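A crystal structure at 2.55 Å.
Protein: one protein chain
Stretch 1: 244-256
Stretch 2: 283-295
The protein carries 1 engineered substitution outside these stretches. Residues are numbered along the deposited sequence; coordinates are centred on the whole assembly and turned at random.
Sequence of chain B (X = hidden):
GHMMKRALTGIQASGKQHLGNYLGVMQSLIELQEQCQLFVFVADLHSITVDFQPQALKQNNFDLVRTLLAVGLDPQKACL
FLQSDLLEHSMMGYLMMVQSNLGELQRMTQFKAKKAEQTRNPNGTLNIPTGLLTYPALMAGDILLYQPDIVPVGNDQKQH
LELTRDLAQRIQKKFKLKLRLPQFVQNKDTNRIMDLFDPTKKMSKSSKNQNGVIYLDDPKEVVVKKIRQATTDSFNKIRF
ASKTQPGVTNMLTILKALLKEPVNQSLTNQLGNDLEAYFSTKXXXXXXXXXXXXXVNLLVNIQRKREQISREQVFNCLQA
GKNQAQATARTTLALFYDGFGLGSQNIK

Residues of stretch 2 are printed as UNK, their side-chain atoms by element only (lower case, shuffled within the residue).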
# COMPACT_ATOMS: atom_id res chain seq x y z
N THR B 244 -33.52 20.56 17.07
CA THR B 244 -34.11 21.86 16.77
C THR B 244 -33.23 23.09 16.96
O THR B 244 -33.45 24.12 16.31
CB THR B 244 -35.39 22.07 17.58
OG1 THR B 244 -35.12 21.89 18.98
CG2 THR B 244 -36.45 21.07 17.15
N GLN B 245 -32.23 23.01 17.84
CA GLN B 245 -31.32 24.13 18.07
C GLN B 245 -29.87 23.65 18.04
O GLN B 245 -29.18 23.67 19.06
CB GLN B 245 -31.63 24.78 19.41
CG GLN B 245 -33.07 25.19 19.52
CD GLN B 245 -33.37 25.82 20.86
OE1 GLN B 245 -32.95 26.94 21.14
NE2 GLN B 245 -34.11 25.10 21.69
N PRO B 246 -29.39 23.23 16.85
CA PRO B 246 -28.02 22.75 16.69
C PRO B 246 -26.96 23.68 17.27
O PRO B 246 -26.08 23.25 18.01
CB PRO B 246 -27.90 22.56 15.18
CG PRO B 246 -28.85 23.56 14.64
CD PRO B 246 -30.04 23.38 15.54
N GLY B 247 -27.06 24.97 16.93
CA GLY B 247 -26.10 25.94 17.43
C GLY B 247 -26.00 25.99 18.94
O GLY B 247 -24.97 25.66 19.52
N VAL B 248 -27.08 26.40 19.60
CA VAL B 248 -27.10 26.48 21.05
C VAL B 248 -26.77 25.16 21.74
O VAL B 248 -26.00 25.12 22.70
CB VAL B 248 -28.46 26.99 21.56
CG1 VAL B 248 -28.60 26.74 23.06
CG2 VAL B 248 -28.58 28.47 21.27
N THR B 249 -27.33 24.06 21.24
CA THR B 249 -27.07 22.76 21.84
C THR B 249 -25.57 22.43 21.78
O THR B 249 -25.00 21.96 22.75
CB THR B 249 -27.86 21.64 21.13
OG1 THR B 249 -29.25 22.01 21.10
CG2 THR B 249 -27.71 20.31 21.88
N ASN B 250 -24.95 22.70 20.63
CA ASN B 250 -23.53 22.42 20.44
C ASN B 250 -22.67 23.18 21.44
O ASN B 250 -21.82 22.59 22.10
CB ASN B 250 -23.11 22.81 19.02
CG ASN B 250 -21.70 22.38 18.70
OD1 ASN B 250 -20.93 23.13 18.10
ND2 ASN B 250 -21.35 21.16 19.07
N MET B 251 -22.88 24.49 21.56
CA MET B 251 -22.10 25.29 22.50
C MET B 251 -22.32 24.76 23.91
O MET B 251 -21.43 24.79 24.75
CB MET B 251 -22.51 26.76 22.43
CG MET B 251 -22.10 27.47 21.15
SD MET B 251 -22.33 29.26 21.25
CE MET B 251 -24.08 29.38 20.91
N LEU B 252 -23.52 24.28 24.16
CA LEU B 252 -23.87 23.77 25.48
C LEU B 252 -23.14 22.47 25.83
O LEU B 252 -22.63 22.33 26.95
CB LEU B 252 -25.39 23.58 25.55
CG LEU B 252 -26.09 23.61 26.91
CD1 LEU B 252 -25.68 24.84 27.71
CD2 LEU B 252 -27.59 23.58 26.67
N THR B 253 -23.07 21.52 24.90
CA THR B 253 -22.38 20.28 25.21
C THR B 253 -20.86 20.47 25.25
O THR B 253 -20.16 19.74 25.95
CB THR B 253 -22.79 19.09 24.24
OG1 THR B 253 -21.64 18.58 23.56
CG2 THR B 253 -23.83 19.53 23.22
N ILE B 254 -20.35 21.48 24.53
CA ILE B 254 -18.91 21.77 24.53
C ILE B 254 -18.55 22.30 25.90
O ILE B 254 -17.54 21.89 26.50
CB ILE B 254 -18.51 22.86 23.51
CG1 ILE B 254 -18.66 22.33 22.08
CG2 ILE B 254 -17.07 23.30 23.75
CD1 ILE B 254 -18.57 23.41 21.02
N LEU B 255 -19.38 23.22 26.38
CA LEU B 255 -19.21 23.85 27.69
C LEU B 255 -19.19 22.78 28.78
O LEU B 255 -18.34 22.82 29.68
CB LEU B 255 -20.37 24.84 27.95
CG LEU B 255 -20.15 26.08 28.84
CD1 LEU B 255 -21.44 26.39 29.59
CD2 LEU B 255 -19.03 25.86 29.84
N LYS B 256 -20.12 21.83 28.71
CA LYS B 256 -20.19 20.76 29.71
C LYS B 256 -18.90 19.93 29.76
O LYS B 256 -18.42 19.58 30.84
CB LYS B 256 -21.39 19.83 29.44
CG LYS B 256 -21.56 18.76 30.54
CD LYS B 256 -22.91 18.04 30.51
CE LYS B 256 -22.96 16.96 29.44
NZ LYS B 256 -24.23 16.18 29.49
N UNK B 283 -29.26 34.99 28.89
CA UNK B 283 -29.26 35.14 27.44
C UNK B 283 -28.24 34.26 26.73
O UNK B 283 -27.34 33.69 27.37
c UNK B 283 -28.97 36.59 27.06
o UNK B 283 -27.63 36.91 27.38
N UNK B 284 -28.37 34.16 25.42
CA UNK B 284 -27.45 33.37 24.61
C UNK B 284 -26.06 33.99 24.75
O UNK B 284 -25.04 33.30 24.67
c UNK B 284 -29.48 32.39 21.47
c UNK B 284 -29.63 31.67 23.74
c UNK B 284 -27.86 33.39 23.14
c UNK B 284 -30.51 31.52 21.11
c UNK B 284 -29.02 32.48 22.78
c UNK B 284 -30.66 30.80 23.40
o UNK B 284 -32.09 29.84 21.72
c UNK B 284 -31.09 30.73 22.08
N UNK B 285 -26.01 35.30 24.98
CA UNK B 285 -24.73 35.96 25.12
C UNK B 285 -24.04 35.48 26.40
O UNK B 285 -22.81 35.41 26.45
c UNK B 285 -27.27 37.84 24.50
c UNK B 285 -24.90 37.48 25.15
c UNK B 285 -25.83 38.08 24.08
c UNK B 285 -25.57 37.44 22.71
N UNK B 286 -24.82 35.13 27.41
CA UNK B 286 -24.27 34.64 28.68
C UNK B 286 -23.64 33.27 28.49
O UNK B 286 -22.70 32.90 29.19
o UNK B 286 -25.02 36.82 30.37
c UNK B 286 -25.86 35.92 30.17
c UNK B 286 -25.38 34.56 29.73
o UNK B 286 -27.09 36.09 30.34
N UNK B 287 -24.17 32.52 27.53
CA UNK B 287 -23.67 31.19 27.21
C UNK B 287 -22.34 31.31 26.47
O UNK B 287 -21.38 30.61 26.78
c UNK B 287 -24.33 29.06 25.76
c UNK B 287 -25.52 28.53 24.97
c UNK B 287 -24.69 30.43 26.34
c UNK B 287 -23.96 28.08 26.87
N UNK B 288 -22.29 32.22 25.49
CA UNK B 288 -21.07 32.43 24.72
C UNK B 288 -19.94 32.90 25.62
O UNK B 288 -18.79 32.50 25.46
c UNK B 288 -22.33 33.95 21.36
n UNK B 288 -23.38 34.35 19.13
c UNK B 288 -22.11 32.91 22.45
c UNK B 288 -21.31 33.45 23.61
c UNK B 288 -23.07 33.35 20.17
N UNK B 289 -20.29 33.75 26.58
CA UNK B 289 -19.34 34.28 27.55
C UNK B 289 -18.69 33.17 28.36
O UNK B 289 -17.47 33.13 28.49
o UNK B 289 -20.56 37.21 27.24
c UNK B 289 -20.03 35.24 28.51
c UNK B 289 -19.85 36.69 28.11
n UNK B 289 -18.88 37.35 28.72
N UNK B 290 -19.51 32.27 28.90
CA UNK B 290 -19.02 31.16 29.71
C UNK B 290 -18.25 30.16 28.86
O UNK B 290 -17.28 29.55 29.32
c UNK B 290 -20.19 30.48 30.41
N UNK B 291 -18.69 29.98 27.62
CA UNK B 291 -18.03 29.06 26.70
C UNK B 291 -16.67 29.62 26.33
O UNK B 291 -15.69 28.88 26.24
c UNK B 291 -18.04 26.58 24.95
c UNK B 291 -18.27 27.97 24.36
c UNK B 291 -19.21 27.90 23.15
c UNK B 291 -18.87 28.88 25.43
N UNK B 292 -16.61 30.93 26.13
CA UNK B 292 -15.36 31.59 25.78
C UNK B 292 -14.32 31.50 26.90
O UNK B 292 -13.13 31.43 26.62
o UNK B 292 -16.33 33.17 24.20
c UNK B 292 -14.25 33.79 25.25
c UNK B 292 -15.58 33.08 25.42
N UNK B 293 -14.77 31.51 28.15
CA UNK B 293 -13.84 31.43 29.27
C UNK B 293 -13.30 30.01 29.43
O UNK B 293 -12.09 29.81 29.54
c UNK B 293 -14.34 32.35 33.05
o UNK B 293 -15.17 33.29 33.03
c UNK B 293 -14.53 31.86 30.57
o UNK B 293 -14.10 31.68 34.07
c UNK B 293 -13.59 32.03 31.76
N UNK B 294 -14.19 29.02 29.42
CA UNK B 294 -13.78 27.63 29.55
C UNK B 294 -12.83 27.29 28.40
O UNK B 294 -11.81 26.61 28.59
c UNK B 294 -14.98 26.72 29.51
N UNK B 295 -13.16 27.78 27.21
CA UNK B 295 -12.33 27.52 26.04
C UNK B 295 -10.96 28.18 26.13
O UNK B 295 -9.94 27.51 25.96
o UNK B 295 -14.30 27.33 24.67
c UNK B 295 -12.19 27.65 23.55
c UNK B 295 -13.03 27.98 24.77

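Position 283 has two side-chain atoms, one carbon and then one oxygen, and lies beyond the reach of stretch 1. This is Ser283. It sits just before the helix, and its OG accepts weak capping bonds from the backbone N of 285 and of 286, each 3.3 Å away.

Position 284 carries one carbon, then a six-carbon ring bearing an oxygen. One ring face is covered by Val248, whose CG2 lies 3.6 Å from the ring centroid. The residue is Tyr284. Its OH is 3.1 Å from OE1 of Gln245 and is hydrogen-bonded elsewhere in the structure.

Position 285 has four carbons, forked at the second. It is exposed and touches nothing on stretch 1. The fork at the second carbon makes it Leu285.

Position 286 has two carbons, the second carrying two oxygens, so it is a carboxylate, Asp286. Its OD1 accepts from Ser283 N at 2.8 Å. The two residues thus bind each other at the start of the helix.

Position 287 again has four carbons forked at the second, but it is buried and its CA-to-CB bond points toward stretch 1. It sits among Val248, Met251, Leu252 and Leu255. This is Leu287, with CD1 3.8 Å from Leu252 CD1 and CD2 4.0 Å from Val248 CG1.

Position 288 has four carbons in a row ending in nitrogen. It is Lys288. The CA-to-CB bond points away from stretch 1, yet CG packs 3.8 Å from Met251 SD. NZ is hydrogen-bonded elsewhere in the structure.

Position 289 has two carbons, the second carrying one oxygen and one nitrogen. It is exposed and makes no contact: Asn289.

Position 290 has a single carbon, Ala290. Its CB is 4.4 Å from Leu255 CD1, so the short side chain leaves Leu255 close to the helix backbone.

Position 291 has four carbons forked at the second, and its end reaches in between Met251 and Ile254. It is Leu291. CD2 is 3.5 Å from Met251 CG, and CD1 is 3.6 Å from Ile254 CG2.

Position 292 has one carbon carrying an oxygen and a carbon. This is Thr292, whose OG1 donates to Lys288 O at 2.8 Å, one turn back.

Position 293 has three carbons, the third carrying two oxygens. It is exposed and is Glu293.

Position 294 has one carbon. It is Ala294, with CB 4.2 Å from Leu255 CD2.

Position 295 has one carbon carrying an oxygen and a carbon. It is Thr295, and its OG1 donates to Leu291 O at 2.6 Å.

The two helices run in roughly the same direction, crossing at 38° with axes 9.6 Å apart at closest. Leu287 is a knob in a hole of stretch 1, and Leu255 is the reciprocal knob among Leu287, Ala290, Leu291 and Ala294. The backbones come near at Leu255 and Leu291, whose CA atoms are 5.4 Å apart. Apolar packing dominates the contact, and 576 Å² is buried in all.

Stretch 2 (283-295) SYLDLKNALTEAT
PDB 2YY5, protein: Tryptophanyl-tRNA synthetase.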